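Local coordinates for protein glutaconate coenzyme a-transferase (Acidaminococcus fermentans, PDB 1POI) that catalyses the transfer of coenzyme A from acetyl-CoA to glutaconate and (R)-2-hydroxyglutarate, a step in glutamate degradation by the hydroxyglutarate pathway, at residues M107-A112 / K194-D199; T27-Y32 / V188-G193; E98-D103 / D148-Y153. All blocks are in the same frame, centred on the assembly; numbering follows the deposited sequence.

Interaction 1: M107-A112 / K194-D199; sequences MMWHAA and KFQDVD
Trp-109, on helix 102-114, lays the six-membered part of its indole against the side chain of Gln-196, in the turn that leads into helix 197-203. CG of Gln-196 sits over the ring face, 3.9 Å from the centroid and 28° off the normal, which makes this a CH-pi contact. Gln-196 CB leans on the same ring beside the fusion, 3.5 Å from Trp-109 CE3. The two side chains run alongside each other the same way, and a bend at chi2 of Gln-196 brings the amide over the outer edge atoms of the indole, its plane only 8° from that of the ring. That amide is held from beyond the contact: Tyr-106 OH bonds to OE1, while NE2 bonds to the carbonyl oxygens of Leu-22 and Gly-24, so its rotation is fixed and its polar atoms are satisfied in a buried place.

Between His-110 and Asp-199 a carboxylate closes on a ring edge at a carbon. Asp-199 OD1 lies in the imidazole plane, 3.0 Å from His-110 CD2. Asp-199 OD2 lies 3.2 Å from His-110 CA, against the helix backbone. With CG anti to its own nitrogen (chi1 -167°), the histidine swings its ring out so that the CD2 edge meets the carboxylate at a slant. Outside the two segments, Asp-199 OD1 pairs with a basic side chain on a chain of another protein, and the imidazole meets His-110 of the second copy of this subunit.

A type II' turn from Lys-194 to Asp-197, closed by Asp-197 N to Lys-194 O, reverses the chain on the Gln-196 side. Helix 102-114 thus packs against the turn leading into helix 197-203, within the alpha/beta CoA-transferase domain and bordering a subunit interface.

Interaction 2: T27-Y32 / V188-G193; sequences TDRKPY and VRIWGG
A buried arginine tying two loops together beyond the C-terminal ends of central strands of the parallel sheet is the core of this contact: the loop between strand 19-22 and helix 32-40 reaches, through Arg-29, the chain that runs from strand 188-189 toward helix 197-203. Arg-29 NH1 donates to Gly-193 O at 2.7 Å. The bond is bent at the hydrogen, with an N-H...O angle of 134°, and the oxygen stands 32° out of the guanidinium plane; seen from the acceptor, however, the donor lies nearly along the C=O axis, at 164°.

Ile-190 supplies the apolar half. The CG2 methyl of Ile-190 is placed over the middle of one guanidinium face, 3.6 Å from Arg-29 CZ, and the two side chains cross at about a right angle. CG1 of Ile-190 lies beside the backbone nitrogen, anti to the carbonyl carbon; CG2, anti to that nitrogen, is the branch that reaches the guanidinium. The arginine chain runs extended through chi2 and then bends at chi3, turning the flat group across the methyl.

In the alpha/beta fold of this family, residues 27-32 follow a strand of the parallel sheet and lead into the next helix, with Pro-31 at its N-cap position and at the centre of an inverse gamma turn. The 188-193 chain has bonds of its own, Ile-190 N to Asp-228 and Trp-191 NE1 to Gln-181, which probably help to fix it.

The remaining guanidinium nitrogens are turned to other partners. NH2 makes a salt bridge with Asp-197, whose negative charge would help to balance the buried cation, and a weak bond to Lys-194 O, while NE bonds weakly to the carbonyl oxygen of His-178, near the end of strand 174-179.

Interaction 3: E98-D103 / D148-Y153; sequences EDYSQD and DDKFKY
Lys-150 drives its ammonium group into the end of strand 96-99: Lys-150 NZ forms a salt bridge with Glu-98 OE1 at 2.8 Å and a hydrogen bond to Asp-99 O, also at 2.8 Å. The strand is one of the two outermost of the parallel sheet within this chain, and the lysine comes from the turn just before strand 152-156, so a buried ion pair ties the edge of the parallel sheet to the turn entering the antiparallel sheet 118-121/162-168/152-156 of this alpha/beta protein. The Lys-150 chain is extended throughout (chi1 178°), which gives NZ the length to reach. A third bond, to Glu-132 O, helps to surround the ammonium with acceptors.

Glu-98 and Asp-99 are met differently. NZ lies above the carboxylate plane of Glu-98, whereas it approaches Asp-99 O in the carbonyl plane. Glu-98 OE1 also takes the peptide N-H of Asp-99 on its anti lone pair, with Asp-99 N 2.9 Å away, so the glutamate is pinned from two directions. Arg-140 pairs with OE2, and Gly-134 N and Ile-135 N add further bonds to the carboxylate; such surroundings would be expected to keep it ionised.

Tyr-100 runs past the lysine in the opposite direction. Tyr-100 OH donates to Lys-150 O at 2.6 Å, the oxygen lying at the ring edge and in its plane. Closer to its backbone, the aliphatic part of the lysine packs on both neighbours: Lys-150 CD rests 3.4 Å from Glu-98 OE2, and Lys-150 CG is 3.5 Å from Tyr-100 CE1.

Overall arrangement
All three contacts are buried, but their centres lie at different distances from the centre of the chain: about 10 Å for interaction 2, 12 Å for interaction 1 and 19 Å for interaction 3. Interactions 1 and 3 share helix 102-114, Met-108 SD touches the Tyr-100 ring, and both border the second subunit. Interactions 1 and 2 meet where Asp-197 pairs with Arg-29, segments 188-193 and 194-199 being consecutive in the chain. Interactions 2 and 3 do not touch, their nearest atoms being about 10 Å apart. The chemistry differs: interaction 1 relies on ring packing, interaction 2 on one charged donor under a methyl, and interaction 3 on an ion pair with several bonds.

Interaction 1: M107-A112 / K194-D199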
loop_
_atom_site.group_PDB
_atom_site.type_symbol
_atom_site.label_atom_id
_atom_site.label_comp_id
_atom_site.label_asym_id
_atom_site.label_seq_id
_atom_site.Cartn_x
_atom_site.Cartn_y
_atom_site.Cartn_z
ATOM N N MET A 107 -24.059 -22.307 5.964
ATOM C CA MET A 107 -24.146 -22.371 7.421
ATOM C C MET A 107 -23.473 -23.677 7.900
ATOM O O MET A 107 -22.511 -23.637 8.672
ATOM C CB MET A 107 -25.605 -22.334 7.912
ATOM C CG MET A 107 -26.337 -21.041 7.610
ATOM S SD MET A 107 -26.232 -19.684 8.806
ATOM C CE MET A 107 -24.586 -19.855 9.478
ATOM N N MET A 108 -23.950 -24.817 7.403
ATOM C CA MET A 108 -23.405 -26.124 7.761
ATOM C C MET A 108 -21.891 -26.121 7.838
ATOM O O MET A 108 -21.307 -26.583 8.811
ATOM C CB MET A 108 -23.888 -27.191 6.779
ATOM C CG MET A 108 -25.390 -27.456 6.895
ATOM S SD MET A 108 -26.047 -28.600 5.685
ATOM C CE MET A 108 -24.844 -29.838 5.682
ATOM N N TRP A 109 -21.254 -25.577 6.821
ATOM C CA TRP A 109 -19.811 -25.504 6.803
ATOM C C TRP A 109 -19.372 -24.559 7.912
ATOM O O TRP A 109 -18.402 -24.825 8.618
ATOM C CB TRP A 109 -19.322 -24.969 5.454
ATOM C CG TRP A 109 -19.078 -25.991 4.384
ATOM C CD1 TRP A 109 -18.553 -27.233 4.553
ATOM C CD2 TRP A 109 -19.203 -25.798 2.961
ATOM N NE1 TRP A 109 -18.321 -27.819 3.329
ATOM C CE2 TRP A 109 -18.712 -26.959 2.336
ATOM C CE3 TRP A 109 -19.674 -24.752 2.159
ATOM C CZ2 TRP A 109 -18.675 -27.106 0.941
ATOM C CZ3 TRP A 109 -19.635 -24.902 0.769
ATOM C CH2 TRP A 109 -19.140 -26.068 0.180
ATOM N N HIS A 110 -20.086 -23.452 8.090
ATOM C CA HIS A 110 -19.685 -22.509 9.123
ATOM C C HIS A 110 -19.775 -23.124 10.526
ATOM O O HIS A 110 -18.797 -23.078 11.292
ATOM C CB HIS A 110 -20.448 -21.182 9.007
ATOM C CG HIS A 110 -19.865 -20.083 9.841
ATOM N ND1 HIS A 110 -20.631 -19.287 10.663
ATOM C CD2 HIS A 110 -18.582 -19.693 10.031
ATOM C CE1 HIS A 110 -19.850 -18.454 11.323
ATOM N NE2 HIS A 110 -18.599 -18.679 10.959
ATOM N N ALA A 111 -20.920 -23.717 10.849
ATOM C CA ALA A 111 -21.121 -24.392 12.124
ATOM C C ALA A 111 -20.035 -25.442 12.346
ATOM O O ALA A 111 -19.627 -25.687 13.479
ATOM C CB ALA A 111 -22.443 -25.043 12.155
ATOM N N ALA A 112 -19.552 -26.064 11.275
ATOM C CA ALA A 112 -18.487 -27.061 11.408
ATOM C C ALA A 112 -17.189 -26.385 11.835
ATOM O O ALA A 112 -16.516 -26.828 12.761
ATOM C CB ALA A 112 -18.290 -27.828 10.100
ATOM N N LYS A 194 -13.813 -14.496 0.599
ATOM C CA LYS A 194 -13.316 -15.849 0.788
ATOM C C LYS A 194 -14.339 -16.938 0.536
ATOM O O LYS A 194 -13.973 -18.095 0.420
ATOM C CB LYS A 194 -12.824 -16.022 2.223
ATOM C CG LYS A 194 -11.515 -15.374 2.523
ATOM C CD LYS A 194 -11.644 -13.956 3.003
ATOM C CE LYS A 194 -10.484 -13.193 2.388
ATOM N NZ LYS A 194 -10.140 -11.881 2.997
ATOM N N PHE A 195 -15.619 -16.590 0.485
ATOM C CA PHE A 195 -16.667 -17.602 0.318
ATOM C C PHE A 195 -16.507 -18.587 1.504
ATOM O O PHE A 195 -16.177 -18.163 2.617
ATOM C CB PHE A 195 -16.564 -18.299 -1.059
ATOM C CG PHE A 195 -16.418 -17.333 -2.228
ATOM C CD1 PHE A 195 -17.457 -16.478 -2.575
ATOM C CD2 PHE A 195 -15.213 -17.243 -2.933
ATOM C CE1 PHE A 195 -17.296 -15.546 -3.596
ATOM C CE2 PHE A 195 -15.046 -16.325 -3.945
ATOM C CZ PHE A 195 -16.082 -15.471 -4.277
ATOM N N GLN A 196 -16.702 -19.881 1.281
ATOM C CA GLN A 196 -16.569 -20.863 2.359
ATOM C C GLN A 196 -15.127 -21.283 2.606
ATOM O O GLN A 196 -14.841 -22.086 3.477
ATOM C CB GLN A 196 -17.360 -22.112 2.017
ATOM C CG GLN A 196 -16.708 -22.931 0.907
ATOM C CD GLN A 196 -17.094 -22.504 -0.498
ATOM O OE1 GLN A 196 -17.738 -21.464 -0.721
ATOM N NE2 GLN A 196 -16.723 -23.320 -1.455
ATOM N N ASP A 197 -14.205 -20.699 1.880
ATOM C CA ASP A 197 -12.820 -21.100 1.999
ATOM C C ASP A 197 -12.148 -21.215 3.347
ATOM O O ASP A 197 -11.431 -22.188 3.561
ATOM C CB ASP A 197 -11.959 -20.306 1.031
ATOM C CG ASP A 197 -12.284 -20.625 -0.392
ATOM O OD1 ASP A 197 -13.452 -20.960 -0.682
ATOM O OD2 ASP A 197 -11.378 -20.528 -1.231
ATOM N N VAL A 198 -12.352 -20.249 4.248
ATOM C CA VAL A 198 -11.711 -20.297 5.574
ATOM C C VAL A 198 -12.385 -21.324 6.516
ATOM O O VAL A 198 -11.717 -22.026 7.286
ATOM C CB VAL A 198 -11.644 -18.885 6.198
ATOM C CG1 VAL A 198 -10.933 -18.913 7.541
ATOM C CG2 VAL A 198 -10.877 -17.954 5.272
ATOM N N ASP A 199 -13.708 -21.426 6.409
ATOM C CA ASP A 199 -14.495 -22.370 7.184
ATOM C C ASP A 199 -14.019 -23.799 6.885
ATOM O O ASP A 199 -13.615 -24.525 7.781
ATOM C CB ASP A 199 -15.971 -22.284 6.791
ATOM C CG ASP A 199 -16.723 -21.166 7.498
ATOM O OD1 ASP A 199 -16.217 -20.553 8.474
ATOM O OD2 ASP A 199 -17.873 -20.926 7.078
#

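Interaction 2: T27-Y32 / V188-G193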
loop_
_atom_site.group_PDB
_atom_site.type_symbol
_atom_site.label_atom_id
_atom_site.label_comp_id
_atom_site.label_asym_id
_atom_site.label_seq_id
_atom_site.Cartn_x
_atom_site.Cartn_y
_atom_site.Cartn_z
ATOM N N THR A 27 -17.970 -19.357 -10.913
ATOM C CA THR A 27 -16.861 -19.060 -11.834
ATOM C C THR A 27 -15.831 -18.150 -11.176
ATOM O O THR A 27 -15.027 -17.526 -11.866
ATOM C CB THR A 27 -17.309 -18.376 -13.129
ATOM O OG1 THR A 27 -17.881 -17.096 -12.825
ATOM C CG2 THR A 27 -18.318 -19.221 -13.856
ATOM N N ASP A 28 -15.851 -18.069 -9.849
ATOM C CA ASP A 28 -14.899 -17.230 -9.118
ATOM C C ASP A 28 -14.052 -18.066 -8.142
ATOM O O ASP A 28 -14.592 -18.738 -7.266
ATOM C CB ASP A 28 -15.640 -16.088 -8.383
ATOM C CG ASP A 28 -14.688 -15.021 -7.792
ATOM O OD1 ASP A 28 -13.443 -15.217 -7.754
ATOM O OD2 ASP A 28 -15.193 -13.957 -7.362
ATOM N N ARG A 29 -12.733 -18.021 -8.318
ATOM C CA ARG A 29 -11.773 -18.728 -7.468
ATOM C C ARG A 29 -12.013 -20.215 -7.119
ATOM O O ARG A 29 -11.961 -20.594 -5.953
ATOM C CB ARG A 29 -11.486 -17.914 -6.198
ATOM C CG ARG A 29 -9.969 -17.798 -5.862
ATOM C CD ARG A 29 -9.707 -17.096 -4.528
ATOM N NE ARG A 29 -10.479 -17.725 -3.460
ATOM C CZ ARG A 29 -11.543 -17.163 -2.892
ATOM N NH1 ARG A 29 -11.924 -15.960 -3.267
ATOM N NH2 ARG A 29 -12.345 -17.857 -2.100
ATOM N N LYS A 30 -12.242 -21.049 -8.132
ATOM C CA LYS A 30 -12.446 -22.492 -7.965
ATOM C C LYS A 30 -11.085 -23.240 -8.068
ATOM O O LYS A 30 -10.235 -22.905 -8.898
ATOM C CB LYS A 30 -13.368 -23.003 -9.069
ATOM C CG LYS A 30 -14.659 -23.614 -8.595
ATOM C CD LYS A 30 -15.629 -22.571 -8.172
ATOM C CE LYS A 30 -16.869 -23.222 -7.634
ATOM N NZ LYS A 30 -16.512 -24.075 -6.454
ATOM N N PRO A 31 -10.865 -24.280 -7.255
ATOM C CA PRO A 31 -9.565 -24.954 -7.385
ATOM C C PRO A 31 -9.492 -25.950 -8.571
ATOM O O PRO A 31 -9.500 -27.181 -8.381
ATOM C CB PRO A 31 -9.424 -25.641 -6.031
ATOM C CG PRO A 31 -10.861 -26.041 -5.744
ATOM C CD PRO A 31 -11.625 -24.792 -6.099
ATOM N N TYR A 32 -9.350 -25.419 -9.787
ATOM C CA TYR A 32 -9.284 -26.249 -10.998
ATOM C C TYR A 32 -8.040 -27.119 -11.190
ATOM O O TYR A 32 -8.175 -28.302 -11.478
ATOM C CB TYR A 32 -9.538 -25.414 -12.260
ATOM C CG TYR A 32 -11.009 -25.256 -12.559
ATOM C CD1 TYR A 32 -11.720 -26.283 -13.140
ATOM C CD2 TYR A 32 -11.697 -24.106 -12.208
ATOM C CE1 TYR A 32 -13.068 -26.181 -13.353
ATOM C CE2 TYR A 32 -13.049 -24.003 -12.419
ATOM C CZ TYR A 32 -13.725 -25.048 -12.989
ATOM O OH TYR A 32 -15.085 -24.995 -13.155
ATOM N N VAL A 188 -1.878 -18.669 4.661
ATOM C CA VAL A 188 -2.614 -18.359 3.439
ATOM C C VAL A 188 -3.258 -16.977 3.368
ATOM O O VAL A 188 -3.961 -16.558 4.297
ATOM C CB VAL A 188 -3.708 -19.416 3.226
ATOM C CG1 VAL A 188 -4.621 -19.054 2.074
ATOM C CG2 VAL A 188 -3.059 -20.759 3.009
ATOM N N ARG A 189 -3.057 -16.318 2.222
ATOM C CA ARG A 189 -3.587 -14.986 1.922
ATOM C C ARG A 189 -4.563 -15.074 0.746
ATOM O O ARG A 189 -4.149 -15.390 -0.366
ATOM C CB ARG A 189 -2.448 -14.054 1.490
ATOM C CG ARG A 189 -2.165 -12.884 2.409
ATOM C CD ARG A 189 -0.924 -12.128 1.942
ATOM N NE ARG A 189 -0.215 -11.484 3.051
ATOM C CZ ARG A 189 0.753 -10.576 2.916
ATOM N NH1 ARG A 189 1.144 -10.168 1.711
ATOM N NH2 ARG A 189 1.385 -10.117 3.992
ATOM N N ILE A 190 -5.844 -14.832 1.005
ATOM C CA ILE A 190 -6.872 -14.816 -0.027
ATOM C C ILE A 190 -7.396 -13.358 -0.206
ATOM O O ILE A 190 -8.115 -12.849 0.666
ATOM C CB ILE A 190 -8.094 -15.642 0.385
ATOM C CG1 ILE A 190 -7.720 -17.110 0.614
ATOM C CG2 ILE A 190 -9.208 -15.492 -0.663
ATOM C CD1 ILE A 190 -8.926 -17.954 1.071
ATOM N N TRP A 191 -7.033 -12.683 -1.300
ATOM C CA TRP A 191 -7.520 -11.325 -1.560
ATOM C C TRP A 191 -9.018 -11.361 -1.984
ATOM O O TRP A 191 -9.444 -12.261 -2.706
ATOM C CB TRP A 191 -6.735 -10.706 -2.691
ATOM C CG TRP A 191 -5.253 -10.863 -2.632
ATOM C CD1 TRP A 191 -4.480 -11.132 -1.537
ATOM C CD2 TRP A 191 -4.348 -10.708 -3.733
ATOM N NE1 TRP A 191 -3.140 -11.146 -1.888
ATOM C CE2 TRP A 191 -3.033 -10.887 -3.229
ATOM C CE3 TRP A 191 -4.518 -10.436 -5.089
ATOM C CZ2 TRP A 191 -1.899 -10.797 -4.040
ATOM C CZ3 TRP A 191 -3.393 -10.354 -5.890
ATOM C CH2 TRP A 191 -2.095 -10.533 -5.362
ATOM N N GLY A 192 -9.806 -10.381 -1.563
ATOM C CA GLY A 192 -11.205 -10.391 -1.936
ATOM C C GLY A 192 -12.000 -11.337 -1.062
ATOM O O GLY A 192 -11.464 -11.866 -0.110
ATOM N N GLY A 193 -13.292 -11.499 -1.337
ATOM C CA GLY A 193 -14.118 -12.393 -0.547
ATOM C C GLY A 193 -13.568 -13.810 -0.504
ATOM O O GLY A 193 -12.960 -14.289 -1.456
#

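Interaction 3: E98-D103 / D148-Y153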
loop_
_atom_site.group_PDB
_atom_site.type_symbol
_atom_site.label_atom_id
_atom_site.label_comp_id
_atom_site.label_asym_id
_atom_site.label_seq_id
_atom_site.Cartn_x
_atom_site.Cartn_y
_atom_site.Cartn_z
ATOM N N GLU A 98 -28.739 -35.002 -2.568
ATOM C CA GLU A 98 -29.638 -34.330 -1.631
ATOM C C GLU A 98 -29.666 -32.832 -1.960
ATOM O O GLU A 98 -28.693 -32.277 -2.463
ATOM C CB GLU A 98 -29.163 -34.532 -0.183
ATOM C CG GLU A 98 -30.173 -34.126 0.872
ATOM C CD GLU A 98 -31.570 -34.712 0.639
ATOM O OE1 GLU A 98 -32.338 -34.129 -0.141
ATOM O OE2 GLU A 98 -31.919 -35.745 1.243
ATOM N N ASP A 99 -30.795 -32.193 -1.698
ATOM C CA ASP A 99 -30.962 -30.771 -1.924
ATOM C C ASP A 99 -31.221 -30.052 -0.623
ATOM O O ASP A 99 -32.162 -30.388 0.099
ATOM C CB ASP A 99 -32.199 -30.493 -2.778
ATOM C CG ASP A 99 -31.904 -30.437 -4.244
ATOM O OD1 ASP A 99 -30.876 -29.829 -4.649
ATOM O OD2 ASP A 99 -32.734 -31.003 -4.986
ATOM N N TYR A 100 -30.406 -29.045 -0.352
ATOM C CA TYR A 100 -30.577 -28.166 0.805
ATOM C C TYR A 100 -30.545 -26.768 0.169
ATOM O O TYR A 100 -30.052 -26.594 -0.953
ATOM C CB TYR A 100 -29.400 -28.261 1.805
ATOM C CG TYR A 100 -29.388 -29.470 2.729
ATOM C CD1 TYR A 100 -30.350 -29.631 3.732
ATOM C CD2 TYR A 100 -28.404 -30.444 2.611
ATOM C CE1 TYR A 100 -30.327 -30.733 4.589
ATOM C CE2 TYR A 100 -28.381 -31.546 3.462
ATOM C CZ TYR A 100 -29.340 -31.684 4.443
ATOM O OH TYR A 100 -29.302 -32.787 5.258
ATOM N N SER A 101 -31.089 -25.786 0.871
ATOM C CA SER A 101 -31.067 -24.405 0.418
ATOM C C SER A 101 -29.590 -24.017 0.544
ATOM O O SER A 101 -28.890 -24.551 1.400
ATOM C CB SER A 101 -31.880 -23.545 1.377
ATOM O OG SER A 101 -31.047 -23.067 2.421
ATOM N N GLN A 102 -29.124 -23.073 -0.266
ATOM C CA GLN A 102 -27.728 -22.641 -0.225
ATOM C C GLN A 102 -27.325 -22.024 1.113
ATOM O O GLN A 102 -26.194 -22.186 1.587
ATOM C CB GLN A 102 -27.482 -21.642 -1.342
ATOM C CG GLN A 102 -26.057 -21.199 -1.491
ATOM C CD GLN A 102 -25.876 -20.379 -2.744
ATOM O OE1 GLN A 102 -25.942 -20.899 -3.852
ATOM N NE2 GLN A 102 -25.638 -19.085 -2.575
ATOM N N ASP A 103 -28.268 -21.326 1.726
ATOM C CA ASP A 103 -28.039 -20.665 3.005
ATOM C C ASP A 103 -27.605 -21.706 4.021
ATOM O O ASP A 103 -26.547 -21.578 4.654
ATOM C CB ASP A 103 -29.332 -19.982 3.431
ATOM C CG ASP A 103 -29.966 -19.208 2.290
ATOM O OD1 ASP A 103 -29.207 -18.524 1.561
ATOM O OD2 ASP A 103 -31.196 -19.311 2.094
ATOM N N ASP A 148 -27.791 -40.118 8.583
ATOM C CA ASP A 148 -28.938 -41.006 8.464
ATOM C C ASP A 148 -30.167 -40.169 8.310
ATOM O O ASP A 148 -31.164 -40.642 7.809
ATOM C CB ASP A 148 -29.090 -41.920 9.678
ATOM C CG ASP A 148 -28.060 -43.045 9.714
ATOM O OD1 ASP A 148 -27.222 -43.191 8.789
ATOM O OD2 ASP A 148 -28.091 -43.794 10.702
ATOM N N ASP A 149 -30.101 -38.927 8.778
ATOM C CA ASP A 149 -31.228 -37.992 8.670
ATOM C C ASP A 149 -30.853 -36.694 7.970
ATOM O O ASP A 149 -29.806 -36.104 8.264
ATOM C CB ASP A 149 -31.784 -37.646 10.043
ATOM C CG ASP A 149 -32.496 -38.800 10.674
ATOM O OD1 ASP A 149 -33.680 -39.044 10.343
ATOM O OD2 ASP A 149 -31.865 -39.473 11.505
ATOM N N LYS A 150 -31.675 -36.300 7.001
ATOM C CA LYS A 150 -31.457 -35.057 6.288
ATOM C C LYS A 150 -31.610 -33.917 7.325
ATOM O O LYS A 150 -30.733 -33.060 7.461
ATOM C CB LYS A 150 -32.493 -34.911 5.169
ATOM C CG LYS A 150 -32.378 -33.611 4.399
ATOM C CD LYS A 150 -33.433 -33.491 3.328
ATOM C CE LYS A 150 -33.201 -32.211 2.548
ATOM N NZ LYS A 150 -33.887 -32.204 1.253
ATOM N N PHE A 151 -32.695 -33.952 8.094
ATOM C CA PHE A 151 -32.939 -32.945 9.122
ATOM C C PHE A 151 -33.869 -33.538 10.184
ATOM O O PHE A 151 -34.343 -34.672 10.045
ATOM C CB PHE A 151 -33.588 -31.690 8.495
ATOM C CG PHE A 151 -35.044 -31.853 8.158
ATOM C CD1 PHE A 151 -35.431 -32.468 6.980
ATOM C CD2 PHE A 151 -36.020 -31.444 9.046
ATOM C CE1 PHE A 151 -36.785 -32.684 6.692
ATOM C CE2 PHE A 151 -37.376 -31.653 8.774
ATOM C CZ PHE A 151 -37.760 -32.275 7.602
ATOM N N LYS A 152 -34.159 -32.757 11.217
ATOM C CA LYS A 152 -35.060 -33.186 12.288
ATOM C C LYS A 152 -35.742 -31.946 12.853
ATOM O O LYS A 152 -35.075 -30.954 13.137
ATOM C CB LYS A 152 -34.255 -33.880 13.386
ATOM C CG LYS A 152 -34.581 -35.340 13.581
ATOM C CD LYS A 152 -33.386 -36.100 14.140
ATOM C CE LYS A 152 -33.797 -37.436 14.752
ATOM N NZ LYS A 152 -34.566 -38.313 13.808
ATOM N N TYR A 153 -37.066 -31.949 12.897
ATOM C CA TYR A 153 -37.801 -30.811 13.454
ATOM C C TYR A 153 -37.714 -30.905 14.964
ATOM O O TYR A 153 -38.035 -31.940 15.546
ATOM C CB TYR A 153 -39.279 -30.850 13.059
ATOM C CG TYR A 153 -39.576 -30.351 11.674
ATOM C CD1 TYR A 153 -39.086 -29.122 11.238
ATOM C CD2 TYR A 153 -40.371 -31.092 10.809
ATOM C CE1 TYR A 153 -39.385 -28.647 9.970
ATOM C CE2 TYR A 153 -40.675 -30.626 9.541
ATOM C CZ TYR A 153 -40.178 -29.400 9.127
ATOM O OH TYR A 153 -40.480 -28.928 7.872
#